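Local structure of glycosyl hydrolase, family 38 (5KBP) at residues H14-R19 / F126-G131; P47-F52 / Q236-D241; R105-G110 / A143-A148; L188-W193 / H226-N231. The protein probably hydrolyses alpha-mannosidic bonds in carbohydrates as a family 38 glycosidase, with a bound metal ion likely taking part. One frame throughout, in Å; residues are numbered along the deposited sequence.

How the contacts relate
Following the chain from the N terminus, the loop after strand 7-13 opens contact 1, and 47-52 opens contact 2 before contact 1 has closed, so the two cross. Helix 100-117 then opens contact 3 at 105-110; contact 1 closes at 126-131 and contact 3 at 143-148, which makes these two cross as well. Contact 4 follows in series, from 188-193 to 226-231. Residues 236-241 finally close contact 2, whose span encloses contacts 3 and 4 whole. Contacts 1 and 4 join the parallel sheet (7-13, 226-231) and the mixed sheet (124-126, 184-189), or loops after them; contact 3 joins helix 100-117 to the mixed sheet; contact 2 joins the loops after helix 25-45 and strand 226-231.

Contact 1: H14-R19 / F126-G131; sequences HSHWDR and FPDTFG
Two loops in the family 38 N-terminal domain, following strands 7-13 and 124-126, meet where the imidazole of His16 lies against Pro127 and Asp128. These two sit side by side against the same side of the ring, Pro127 at CD2 and Asp128 at CE1 and NE2: CD2 of His16 is 3.6 Å from CG of Pro127, while CE1 of His16 is 3.6 Å from CB of Asp128. Both neighbours approach the imidazole obliquely. A chi1 of -177° extends the ring toward the second loop, and its CD2-NE2-CE1 end makes the contact. The carboxylate of Asp128 is turned almost perpendicular to the ring, the planes 84° apart. OD2 of Asp128 stands 3.8 Å from CE1 of His16 but 4.6 Å from its NE2, so the two polar groups are close without bonding. Each takes its main partner from outside: ND1 of His16 bonds OD2 of Asp234, and OD1 of Asp128 forms a salt bridge with NE of Arg152. Asp18 adds a second carboxylate, its OD1 4.8 Å from OD2 of Asp128. The two loops therefore touch through carbon, and their polar ends gather in one buried cluster, consistent with the metal-dependent active site expected in this family.

Contact 2: P47-F52 / Q236-D241; sequences PEFNSF and QPVQRD
Val238 bridges two phenylalanines, Phe49 and Phe52, where two connecting loops of the N-terminal alpha/beta domain pass each other: 47-52 links helix 25-45 to strand 52-53, while the loop 236-241 leads from strand 226-231 to helix 242-252. The valine points toward the opposing loop, and its CB already touches, 3.9 Å from CE1 of Phe52. One branch then does most of the work. CG2, anti to the backbone N, comes obliquely to one side of the Phe52 ring, 3.7 Å from CE1 and 3.8 Å from CD1 of that residue. The same methyl is 4.3 Å from CE1 of Phe49, a slacker contact, so a single carbon spans both rings. Phe52 meets it because its own CG is also anti to the backbone N (chi1 -173°), which swings the ring out from the start of its strand. Helix 25-45 completes the apolar cluster: Val39 touches Phe52 and Val238, and Leu42 touches Phe49 and Val238. Phe49 also meets His260 edge-to-face. On the neighbouring residues of the second loop, Gln236 and Pro237 pack on Phe481 and Lys478 of the second subunit. Between the two phenylalanines, OG of Ser51 donates to OD1 of Asn50 (2.8 Å), from 27° out of the carbonyl plane; that oxygen also takes a bond from ND2 of Asn262.

Contact 3: R105-G110 / A143-A148; sequences RNMLIG and ANLPAA
Met107, on helix 100-117, pushes its terminal methyl against Ala143 and Leu145 at the helix-to-strand turn of a beta-alpha-beta unit, in which strand 124-126 runs through helix 136-141 to the parallel strand 147-150. The methyl makes the closest contacts. CE of Met107 lies 3.5 Å from CB of Ala143 and 3.6 Å from CD1 of Leu145, whereas the sulfur, SD of Met107, stays farther back at 4.1 Å from CB of Ala143. The side chain is extended through chi2 (-180°) and bends only at its last torsion (chi3 79°), which turns CE aside to reach both partners. Leu145 meets it with CD1. All three residues are buried, and the interaction is purely apolar.

What sets the two partners in place is the turn between them. Asn144, with positive phi, is the C-prime residue of a Schellman motif that ends helix 136-141: Leu145 N bonds Met140 O, and Asn144 N bonds Gln141 O. Met140, from that same helix, packs on both Met107 and Leu145, and Phe89 also touches Met107. From the other side of helix 100-117, Arg105 and Ile109 meet helix 337-348. The methionine thus joins helix 100-117 to the end of helix 136-141, just where the chain enters strand 147-150, beside strands 124-126 and 184-189 in the mixed sheet.

Contact 4: L188-W193 / H226-N231; sequences LLFANW and HLLMMN
Phe190 and Met230 make a Met-aromatic contact between two sheets of the N-terminal alpha/beta domain: the end of strand 184-189 of the mixed sheet and the turn after it meet strand 226-231, an outermost strand of the parallel sheet. This is the tight part. CE1 of Phe190 is 3.7 Å from both SD and CG of Met230, and CD1 of Phe190 is 3.8 Å from that CG. The sulfur sits 4.9 Å from the ring centroid, 65° off the ring normal, so it approaches obliquely. Bends at chi2 (-60°) and chi3 (-62°) fold the methionine back to lay the thioether beside the ring, the two side chains running at about a right angle.

Toward the partly exposed Leu228 the packing relaxes. Its CD2 is 4.0 Å from CE1 of Phe190, with Tyr266 of helix 263-270 touching Leu188 and Leu228 from outside the pair. Phe190 opens a type I turn that ends at Trp193, whose partly exposed side chain sets out away from the strand and packs on Asp128. The residues between, Ala191 and Asn192, are partly exposed too. The contact ends with CD2 of Leu188 3.9 Å from CD2 of Leu228.

Contact 1: H14-R19 / F126-G131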
loop_
_atom_site.group_PDB
_atom_site.type_symbol
_atom_site.label_atom_id
_atom_site.label_comp_id
_atom_site.label_asym_id
_atom_site.label_seq_id
_atom_site.Cartn_x
_atom_site.Cartn_y
_atom_site.Cartn_z
ATOM N N HIS A 14 21.860 22.021 1.817
ATOM C CA HIS A 14 20.706 21.320 1.270
ATOM C C HIS A 14 20.840 19.840 1.599
ATOM O O HIS A 14 21.785 19.413 2.267
ATOM C CB HIS A 14 20.599 21.525 -0.241
ATOM C CG HIS A 14 21.546 20.672 -1.026
ATOM N ND1 HIS A 14 21.183 19.456 -1.563
ATOM C CD2 HIS A 14 22.851 20.848 -1.342
ATOM C CE1 HIS A 14 22.219 18.925 -2.187
ATOM N NE2 HIS A 14 23.244 19.751 -2.069
ATOM N N SER A 15 19.878 19.060 1.115
ATOM C CA SER A 15 19.972 17.603 1.168
ATOM C C SER A 15 19.056 17.051 0.086
ATOM O O SER A 15 17.831 17.183 0.188
ATOM C CB SER A 15 19.585 17.074 2.544
ATOM O OG SER A 15 19.802 15.675 2.622
ATOM N N HIS A 16 19.644 16.458 -0.950
ATOM C CA HIS A 16 18.863 15.817 -2.003
ATOM C C HIS A 16 18.219 14.561 -1.435
ATOM O O HIS A 16 18.898 13.558 -1.197
ATOM C CB HIS A 16 19.750 15.487 -3.199
ATOM C CG HIS A 16 19.005 14.893 -4.354
ATOM N ND1 HIS A 16 19.148 13.577 -4.735
ATOM C CD2 HIS A 16 18.105 15.437 -5.206
ATOM C CE1 HIS A 16 18.371 13.335 -5.775
ATOM N NE2 HIS A 16 17.726 14.447 -6.080
ATOM N N TRP A 17 16.910 14.608 -1.215
ATOM C CA TRP A 17 16.211 13.570 -0.463
ATOM C C TRP A 17 15.331 12.745 -1.399
ATOM O O TRP A 17 14.184 13.101 -1.675
ATOM C CB TRP A 17 15.389 14.173 0.660
ATOM C CG TRP A 17 14.994 13.145 1.647
ATOM C CD1 TRP A 17 13.820 12.453 1.688
ATOM C CD2 TRP A 17 15.793 12.650 2.725
ATOM N NE1 TRP A 17 13.832 11.569 2.739
ATOM C CE2 TRP A 17 15.034 11.670 3.390
ATOM C CE3 TRP A 17 17.076 12.947 3.197
ATOM C CZ2 TRP A 17 15.513 10.984 4.501
ATOM C CZ3 TRP A 17 17.549 12.265 4.303
ATOM C CH2 TRP A 17 16.769 11.296 4.942
ATOM N N ASP A 18 15.876 11.628 -1.872
ATOM C CA ASP A 18 15.063 10.639 -2.564
ATOM C C ASP A 18 14.066 10.041 -1.582
ATOM O O ASP A 18 14.457 9.429 -0.582
ATOM C CB ASP A 18 15.952 9.553 -3.170
ATOM C CG ASP A 18 16.992 10.116 -4.118
ATOM O OD1 ASP A 18 16.637 10.416 -5.276
ATOM O OD2 ASP A 18 18.163 10.254 -3.709
ATOM N N ARG A 19 12.774 10.230 -1.865
ATOM C CA ARG A 19 11.736 9.860 -0.908
ATOM C C ARG A 19 11.755 8.365 -0.612
ATOM O O ARG A 19 11.515 7.944 0.527
ATOM C CB ARG A 19 10.370 10.293 -1.440
ATOM C CG ARG A 19 9.261 10.309 -0.404
ATOM C CD ARG A 19 8.078 11.121 -0.907
ATOM N NE ARG A 19 6.975 11.144 0.049
ATOM C CZ ARG A 19 5.969 10.276 0.047
ATOM N NH1 ARG A 19 5.923 9.311 -0.862
ATOM N NH2 ARG A 19 5.007 10.374 0.953
ATOM N N PHE A 126 16.091 20.545 -10.909
ATOM C CA PHE A 126 16.257 19.226 -11.524
ATOM C C PHE A 126 17.664 18.700 -11.253
ATOM O O PHE A 126 18.432 18.436 -12.183
ATOM C CB PHE A 126 15.989 19.290 -13.026
ATOM C CG PHE A 126 14.666 19.897 -13.385
ATOM C CD1 PHE A 126 13.528 19.113 -13.461
ATOM C CD2 PHE A 126 14.560 21.252 -13.658
ATOM C CE1 PHE A 126 12.310 19.664 -13.795
ATOM C CE2 PHE A 126 13.342 21.810 -13.992
ATOM C CZ PHE A 126 12.217 21.014 -14.061
ATOM N N PRO A 127 18.030 18.513 -9.981
ATOM C CA PRO A 127 19.433 18.187 -9.679
ATOM C C PRO A 127 19.855 16.806 -10.145
ATOM O O PRO A 127 21.036 16.608 -10.456
ATOM C CB PRO A 127 19.494 18.310 -8.151
ATOM C CG PRO A 127 18.116 17.969 -7.706
ATOM C CD PRO A 127 17.187 18.494 -8.772
ATOM N N ASP A 128 18.931 15.844 -10.216
ATOM C CA ASP A 128 19.283 14.467 -10.540
ATOM C C ASP A 128 18.350 13.864 -11.586
ATOM O O ASP A 128 18.264 12.637 -11.696
ATOM C CB ASP A 128 19.283 13.608 -9.271
ATOM C CG ASP A 128 20.142 12.370 -9.404
ATOM O OD1 ASP A 128 21.084 12.388 -10.224
ATOM O OD2 ASP A 128 19.876 11.380 -8.691
ATOM N N THR A 129 17.657 14.697 -12.360
ATOM C CA THR A 129 16.697 14.193 -13.333
ATOM C C THR A 129 17.420 13.516 -14.492
ATOM O O THR A 129 18.357 14.077 -15.070
ATOM C CB THR A 129 15.817 15.331 -13.852
ATOM O OG1 THR A 129 15.263 16.052 -12.744
ATOM C CG2 THR A 129 14.683 14.782 -14.705
ATOM N N PHE A 130 16.983 12.304 -14.831
ATOM C CA PHE A 130 17.586 11.521 -15.910
ATOM C C PHE A 130 17.091 12.081 -17.237
ATOM O O PHE A 130 16.115 11.601 -17.816
ATOM C CB PHE A 130 17.240 10.043 -15.771
ATOM C CG PHE A 130 17.525 9.470 -14.407
ATOM C CD1 PHE A 130 18.556 9.964 -13.624
ATOM C CD2 PHE A 130 16.756 8.429 -13.912
ATOM C CE1 PHE A 130 18.811 9.434 -12.372
ATOM C CE2 PHE A 130 17.008 7.894 -12.664
ATOM C CZ PHE A 130 18.036 8.397 -11.893
ATOM N N GLY A 131 17.774 13.112 -17.728
ATOM C CA GLY A 131 17.355 13.765 -18.952
ATOM C C GLY A 131 16.258 14.781 -18.711
ATOM O O GLY A 131 15.337 14.534 -17.927
#

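Contact 2: P47-F52 / Q236-D241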
loop_
_atom_site.group_PDB
_atom_site.type_symbol
_atom_site.label_atom_id
_atom_site.label_comp_id
_atom_site.label_asym_id
_atom_site.label_seq_id
_atom_site.Cartn_x
_atom_site.Cartn_y
_atom_site.Cartn_z
ATOM N N PRO A 47 22.822 31.796 14.999
ATOM C CA PRO A 47 22.540 33.100 14.374
ATOM C C PRO A 47 23.210 33.297 13.029
ATOM O O PRO A 47 22.826 34.220 12.299
ATOM C CB PRO A 47 23.074 34.110 15.403
ATOM C CG PRO A 47 23.319 33.318 16.658
ATOM C CD PRO A 47 23.642 31.934 16.211
ATOM N N GLU A 48 24.197 32.476 12.678
ATOM C CA GLU A 48 24.876 32.598 11.399
ATOM C C GLU A 48 24.344 31.633 10.350
ATOM O O GLU A 48 24.749 31.722 9.187
ATOM C CB GLU A 48 26.382 32.379 11.579
ATOM C CG GLU A 48 27.012 33.266 12.640
ATOM C CD GLU A 48 26.971 34.737 12.275
ATOM O OE1 GLU A 48 26.923 35.053 11.068
ATOM O OE2 GLU A 48 26.986 35.578 13.198
ATOM N N PHE A 49 23.454 30.720 10.730
ATOM C CA PHE A 49 22.836 29.805 9.776
ATOM C C PHE A 49 21.845 30.579 8.917
ATOM O O PHE A 49 20.778 30.979 9.391
ATOM C CB PHE A 49 22.147 28.661 10.515
ATOM C CG PHE A 49 21.722 27.531 9.622
ATOM C CD1 PHE A 49 22.598 26.499 9.327
ATOM C CD2 PHE A 49 20.448 27.499 9.078
ATOM C CE1 PHE A 49 22.213 25.457 8.505
ATOM C CE2 PHE A 49 20.057 26.459 8.255
ATOM C CZ PHE A 49 20.941 25.435 7.969
ATOM N N ASN A 50 22.198 30.795 7.651
ATOM C CA ASN A 50 21.374 31.593 6.751
ATOM C C ASN A 50 20.067 30.886 6.419
ATOM O O ASN A 50 18.987 31.360 6.791
ATOM C CB ASN A 50 22.144 31.909 5.467
ATOM C CG ASN A 50 21.316 32.689 4.467
ATOM O OD1 ASN A 50 20.750 32.119 3.534
ATOM N ND2 ASN A 50 21.242 34.001 4.655
ATOM N N SER A 51 20.150 29.755 5.723
ATOM C CA SER A 51 18.954 29.046 5.291
ATOM C C SER A 51 19.327 27.616 4.929
ATOM O O SER A 51 20.501 27.236 4.926
ATOM C CB SER A 51 18.287 29.751 4.105
ATOM O OG SER A 51 19.189 29.876 3.019
ATOM N N PHE A 52 18.300 26.827 4.621
ATOM C CA PHE A 52 18.458 25.444 4.188
ATOM C C PHE A 52 17.498 25.195 3.036
ATOM O O PHE A 52 16.291 25.415 3.172
ATOM C CB PHE A 52 18.180 24.466 5.335
ATOM C CG PHE A 52 18.485 23.031 5.003
ATOM C CD1 PHE A 52 19.770 22.530 5.153
ATOM C CD2 PHE A 52 17.488 22.179 4.556
ATOM C CE1 PHE A 52 20.053 21.208 4.854
ATOM C CE2 PHE A 52 17.767 20.858 4.255
ATOM C CZ PHE A 52 19.050 20.372 4.405
ATOM N N GLN A 236 21.932 13.393 2.898
ATOM C CA GLN A 236 22.994 13.903 3.755
ATOM C C GLN A 236 22.401 14.612 4.964
ATOM O O GLN A 236 21.558 15.503 4.797
ATOM C CB GLN A 236 23.890 14.868 2.992
ATOM C CG GLN A 236 25.054 15.421 3.800
ATOM C CD GLN A 236 26.154 14.400 4.035
ATOM O OE1 GLN A 236 26.116 13.292 3.499
ATOM N NE2 GLN A 236 27.144 14.774 4.837
ATOM N N PRO A 237 22.798 14.246 6.180
ATOM C CA PRO A 237 22.412 15.047 7.345
ATOM C C PRO A 237 22.987 16.450 7.231
ATOM O O PRO A 237 24.060 16.659 6.662
ATOM C CB PRO A 237 23.025 14.283 8.524
ATOM C CG PRO A 237 23.254 12.895 8.011
ATOM C CD PRO A 237 23.570 13.050 6.556
ATOM N N VAL A 238 22.250 17.422 7.767
ATOM C CA VAL A 238 22.691 18.808 7.686
ATOM C C VAL A 238 23.956 18.982 8.518
ATOM O O VAL A 238 24.054 18.482 9.647
ATOM C CB VAL A 238 21.571 19.761 8.133
ATOM C CG1 VAL A 238 21.144 19.477 9.572
ATOM C CG2 VAL A 238 22.002 21.210 7.958
ATOM N N GLN A 239 24.944 19.669 7.950
ATOM C CA GLN A 239 26.231 19.849 8.611
ATOM C C GLN A 239 26.060 20.778 9.807
ATOM O O GLN A 239 25.845 21.983 9.644
ATOM C CB GLN A 239 27.254 20.402 7.623
ATOM C CG GLN A 239 28.636 20.613 8.211
ATOM C CD GLN A 239 29.646 21.053 7.174
ATOM O OE1 GLN A 239 29.443 20.865 5.974
ATOM N NE2 GLN A 239 30.742 21.648 7.630
ATOM N N ARG A 240 26.159 20.214 11.014
ATOM C CA ARG A 240 25.879 20.983 12.222
ATOM C C ARG A 240 26.903 22.087 12.455
ATOM O O ARG A 240 26.570 23.119 13.048
ATOM C CB ARG A 240 25.819 20.046 13.429
ATOM C CG ARG A 240 24.482 19.340 13.590
ATOM C CD ARG A 240 24.591 18.121 14.491
ATOM N NE ARG A 240 23.307 17.776 15.093
ATOM C CZ ARG A 240 23.030 16.600 15.647
ATOM N NH1 ARG A 240 23.946 15.641 15.666
ATOM N NH2 ARG A 240 21.833 16.380 16.173
ATOM N N ASP A 241 28.143 21.897 12.003
ATOM C CA ASP A 241 29.203 22.880 12.187
ATOM C C ASP A 241 29.460 23.698 10.926
ATOM O O ASP A 241 30.590 24.144 10.696
ATOM C CB ASP A 241 30.489 22.192 12.645
ATOM C CG ASP A 241 30.977 21.152 11.656
ATOM O OD1 ASP A 241 30.129 20.479 11.036
ATOM O OD2 ASP A 241 32.207 21.009 11.496
#

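Contact 3: R105-G110 / A143-A148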
loop_
_atom_site.group_PDB
_atom_site.type_symbol
_atom_site.label_atom_id
_atom_site.label_comp_id
_atom_site.label_asym_id
_atom_site.label_seq_id
_atom_site.Cartn_x
_atom_site.Cartn_y
_atom_site.Cartn_z
ATOM N N ARG A 105 0.836 19.658 -13.064
ATOM C CA ARG A 105 0.221 19.524 -11.747
ATOM C C ARG A 105 1.265 19.541 -10.641
ATOM O O ARG A 105 0.978 19.980 -9.522
ATOM C CB ARG A 105 -0.603 18.239 -11.665
ATOM C CG ARG A 105 -1.599 18.054 -12.795
ATOM C CD ARG A 105 -2.435 19.302 -13.028
ATOM N NE ARG A 105 -3.256 19.189 -14.229
ATOM C CZ ARG A 105 -4.485 18.684 -14.250
ATOM N NH1 ARG A 105 -5.159 18.620 -15.389
ATOM N NH2 ARG A 105 -5.041 18.244 -13.130
ATOM N N ASN A 106 2.478 19.063 -10.931
ATOM C CA ASN A 106 3.557 19.140 -9.954
ATOM C C ASN A 106 3.902 20.589 -9.636
ATOM O O ASN A 106 4.175 20.931 -8.480
ATOM C CB ASN A 106 4.786 18.394 -10.475
ATOM C CG ASN A 106 5.885 18.282 -9.437
ATOM O OD1 ASN A 106 5.616 18.110 -8.248
ATOM N ND2 ASN A 106 7.132 18.383 -9.882
ATOM N N MET A 107 3.890 21.455 -10.651
ATOM C CA MET A 107 4.168 22.869 -10.426
ATOM C C MET A 107 2.950 23.590 -9.861
ATOM O O MET A 107 3.089 24.483 -9.019
ATOM C CB MET A 107 4.621 23.530 -11.729
ATOM C CG MET A 107 5.580 22.688 -12.559
ATOM S SD MET A 107 6.108 23.498 -14.084
ATOM C CE MET A 107 7.341 24.613 -13.437
ATOM N N LEU A 108 1.753 23.208 -10.311
ATOM C CA LEU A 108 0.532 23.842 -9.826
ATOM C C LEU A 108 0.324 23.563 -8.343
ATOM O O LEU A 108 0.023 24.476 -7.564
ATOM C CB LEU A 108 -0.663 23.359 -10.653
ATOM C CG LEU A 108 -2.022 24.062 -10.548
ATOM C CD1 LEU A 108 -2.879 23.470 -9.436
ATOM C CD2 LEU A 108 -1.852 25.565 -10.361
ATOM N N ILE A 109 0.487 22.304 -7.930
ATOM C CA ILE A 109 0.326 21.961 -6.522
ATOM C C ILE A 109 1.507 22.478 -5.710
ATOM O O ILE A 109 1.339 22.947 -4.578
ATOM C CB ILE A 109 0.140 20.441 -6.362
ATOM C CG1 ILE A 109 -1.183 20.005 -6.996
ATOM C CG2 ILE A 109 0.191 20.039 -4.893
ATOM C CD1 ILE A 109 -1.493 18.536 -6.818
ATOM N N GLY A 110 2.714 22.408 -6.272
ATOM C CA GLY A 110 3.863 22.983 -5.592
ATOM C C GLY A 110 3.692 24.463 -5.320
ATOM O O GLY A 110 4.093 24.962 -4.267
ATOM N N ALA A 143 5.111 29.016 -15.377
ATOM C CA ALA A 143 4.866 28.856 -13.949
ATOM C C ALA A 143 5.571 29.931 -13.129
ATOM O O ALA A 143 5.786 29.744 -11.926
ATOM C CB ALA A 143 5.293 27.466 -13.481
ATOM N N ASN A 144 5.932 31.050 -13.761
ATOM C CA ASN A 144 6.611 32.164 -13.095
ATOM C C ASN A 144 7.970 31.736 -12.543
ATOM O O ASN A 144 8.409 32.197 -11.486
ATOM C CB ASN A 144 5.735 32.773 -11.997
ATOM C CG ASN A 144 4.377 33.209 -12.512
ATOM O OD1 ASN A 144 4.236 33.590 -13.673
ATOM N ND2 ASN A 144 3.368 33.150 -11.650
ATOM N N LEU A 145 8.647 30.850 -13.269
ATOM C CA LEU A 145 9.986 30.409 -12.897
ATOM C C LEU A 145 10.974 30.834 -13.976
ATOM O O LEU A 145 10.944 30.280 -15.088
ATOM C CB LEU A 145 10.023 28.892 -12.700
ATOM C CG LEU A 145 9.147 28.340 -11.573
ATOM C CD1 LEU A 145 9.339 26.844 -11.432
ATOM C CD2 LEU A 145 9.458 29.040 -10.263
ATOM N N PRO A 146 11.848 31.801 -13.710
ATOM C CA PRO A 146 12.765 32.304 -14.741
ATOM C C PRO A 146 14.090 31.564 -14.844
ATOM O O PRO A 146 14.885 31.890 -15.734
ATOM C CB PRO A 146 12.994 33.751 -14.288
ATOM C CG PRO A 146 12.946 33.664 -12.800
ATOM C CD PRO A 146 11.936 32.588 -12.465
ATOM N N ALA A 147 14.354 30.588 -13.977
ATOM C CA ALA A 147 15.627 29.884 -13.995
ATOM C C ALA A 147 15.415 28.436 -13.577
ATOM O O ALA A 147 14.434 28.097 -12.909
ATOM C CB ALA A 147 16.657 30.564 -13.084
ATOM N N ALA A 148 16.356 27.582 -13.977
ATOM C CA ALA A 148 16.284 26.157 -13.685
ATOM C C ALA A 148 17.682 25.618 -13.427
ATOM O O ALA A 148 18.583 25.803 -14.250
ATOM C CB ALA A 148 15.626 25.385 -14.835
#

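Contact 4: L188-W193 / H226-N231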
loop_
_atom_site.group_PDB
_atom_site.type_symbol
_atom_site.label_atom_id
_atom_site.label_comp_id
_atom_site.label_asym_id
_atom_site.label_seq_id
_atom_site.Cartn_x
_atom_site.Cartn_y
_atom_site.Cartn_z
ATOM N N LEU A 188 21.346 27.036 -14.739
ATOM C CA LEU A 188 22.397 26.901 -13.735
ATOM C C LEU A 188 22.796 25.433 -13.665
ATOM O O LEU A 188 22.025 24.597 -13.181
ATOM C CB LEU A 188 21.926 27.414 -12.375
ATOM C CG LEU A 188 22.946 27.395 -11.233
ATOM C CD1 LEU A 188 24.171 28.221 -11.597
ATOM C CD2 LEU A 188 22.322 27.896 -9.938
ATOM N N LEU A 189 23.994 25.120 -14.146
ATOM C CA LEU A 189 24.477 23.748 -14.214
ATOM C C LEU A 189 25.344 23.439 -13.002
ATOM O O LEU A 189 26.243 24.214 -12.660
ATOM C CB LEU A 189 25.274 23.515 -15.498
ATOM C CG LEU A 189 26.053 22.200 -15.572
ATOM C CD1 LEU A 189 25.108 21.009 -15.635
ATOM C CD2 LEU A 189 27.007 22.204 -16.756
ATOM N N PHE A 190 25.071 22.304 -12.355
ATOM C CA PHE A 190 25.954 21.778 -11.315
ATOM C C PHE A 190 27.128 21.104 -12.019
ATOM O O PHE A 190 27.206 19.879 -12.148
ATOM C CB PHE A 190 25.208 20.815 -10.398
ATOM C CG PHE A 190 24.024 21.429 -9.702
ATOM C CD1 PHE A 190 24.194 22.471 -8.807
ATOM C CD2 PHE A 190 22.743 20.955 -9.934
ATOM C CE1 PHE A 190 23.108 23.037 -8.165
ATOM C CE2 PHE A 190 21.654 21.516 -9.295
ATOM C CZ PHE A 190 21.837 22.558 -8.408
ATOM N N ALA A 191 28.057 21.938 -12.501
ATOM C CA ALA A 191 29.171 21.431 -13.297
ATOM C C ALA A 191 30.083 20.530 -12.478
ATOM O O ALA A 191 30.764 19.663 -13.037
ATOM C CB ALA A 191 29.964 22.593 -13.894
ATOM N N ASN A 192 30.116 20.722 -11.161
ATOM C CA ASN A 192 30.806 19.824 -10.245
ATOM C C ASN A 192 29.822 19.073 -9.355
ATOM O O ASN A 192 30.125 18.778 -8.196
ATOM C CB ASN A 192 31.821 20.592 -9.401
ATOM C CG ASN A 192 33.102 20.883 -10.157
ATOM O OD1 ASN A 192 33.993 20.038 -10.237
ATOM N ND2 ASN A 192 33.203 22.084 -10.715
ATOM N N TRP A 193 28.633 18.778 -9.891
ATOM C CA TRP A 193 27.573 18.047 -9.201
ATOM C C TRP A 193 27.025 18.840 -8.019
ATOM O O TRP A 193 27.630 19.827 -7.589
ATOM C CB TRP A 193 28.075 16.670 -8.751
ATOM C CG TRP A 193 26.997 15.640 -8.607
ATOM C CD1 TRP A 193 26.721 14.894 -7.499
ATOM C CD2 TRP A 193 26.048 15.241 -9.606
ATOM N NE1 TRP A 193 25.663 14.054 -7.746
ATOM C CE2 TRP A 193 25.230 14.248 -9.031
ATOM C CE3 TRP A 193 25.811 15.627 -10.930
ATOM C CZ2 TRP A 193 24.194 13.634 -9.734
ATOM C CZ3 TRP A 193 24.780 15.018 -11.625
ATOM C CH2 TRP A 193 23.985 14.034 -11.025
ATOM N N HIS A 226 31.084 34.943 -8.961
ATOM C CA HIS A 226 30.179 34.373 -7.972
ATOM C C HIS A 226 30.171 32.857 -8.127
ATOM O O HIS A 226 29.797 32.337 -9.185
ATOM C CB HIS A 226 28.774 34.952 -8.136
ATOM C CG HIS A 226 28.733 36.448 -8.069
ATOM N ND1 HIS A 226 28.716 37.140 -6.877
ATOM C CD2 HIS A 226 28.717 37.384 -9.047
ATOM C CE1 HIS A 226 28.687 38.437 -7.123
ATOM N NE2 HIS A 226 28.686 38.613 -8.432
ATOM N N LEU A 227 30.582 32.158 -7.074
ATOM C CA LEU A 227 30.800 30.720 -7.107
ATOM C C LEU A 227 29.775 30.016 -6.229
ATOM O O LEU A 227 29.420 30.510 -5.154
ATOM C CB LEU A 227 32.217 30.388 -6.635
ATOM C CG LEU A 227 33.309 31.294 -7.212
ATOM C CD1 LEU A 227 34.579 31.211 -6.383
ATOM C CD2 LEU A 227 33.588 30.932 -8.659
ATOM N N LEU A 228 29.306 28.857 -6.687
ATOM C CA LEU A 228 28.259 28.101 -6.011
ATOM C C LEU A 228 28.848 26.822 -5.428
ATOM O O LEU A 228 29.379 25.986 -6.168
ATOM C CB LEU A 228 27.115 27.775 -6.973
ATOM C CG LEU A 228 25.914 27.033 -6.379
ATOM C CD1 LEU A 228 25.161 27.909 -5.392
ATOM C CD2 LEU A 228 24.983 26.543 -7.477
ATOM N N MET A 229 28.755 26.677 -4.109
ATOM C CA MET A 229 29.151 25.462 -3.408
ATOM C C MET A 229 27.899 24.821 -2.823
ATOM O O MET A 229 27.242 25.412 -1.959
ATOM C CB MET A 229 30.167 25.760 -2.304
ATOM C CG MET A 229 31.458 26.400 -2.786
ATOM S SD MET A 229 32.394 25.363 -3.921
ATOM C CE MET A 229 32.647 23.903 -2.917
ATOM N N MET A 230 27.571 23.622 -3.294
ATOM C CA MET A 230 26.378 22.910 -2.846
ATOM C C MET A 230 26.738 22.061 -1.631
ATOM O O MET A 230 27.393 21.022 -1.758
ATOM C CB MET A 230 25.808 22.061 -3.978
ATOM C CG MET A 230 25.302 22.883 -5.153
ATOM S SD MET A 230 23.977 24.015 -4.680
ATOM C CE MET A 230 22.737 22.850 -4.121
ATOM N N ASN A 231 26.298 22.504 -0.453
ATOM C CA ASN A 231 26.663 21.875 0.816
ATOM C C ASN A 231 25.634 20.796 1.152
ATOM O O ASN A 231 24.721 20.982 1.961
ATOM C CB ASN A 231 26.779 22.932 1.908
ATOM C CG ASN A 231 26.999 22.338 3.282
ATOM O OD1 ASN A 231 26.208 22.563 4.196
ATOM N ND2 ASN A 231 28.072 21.572 3.436
#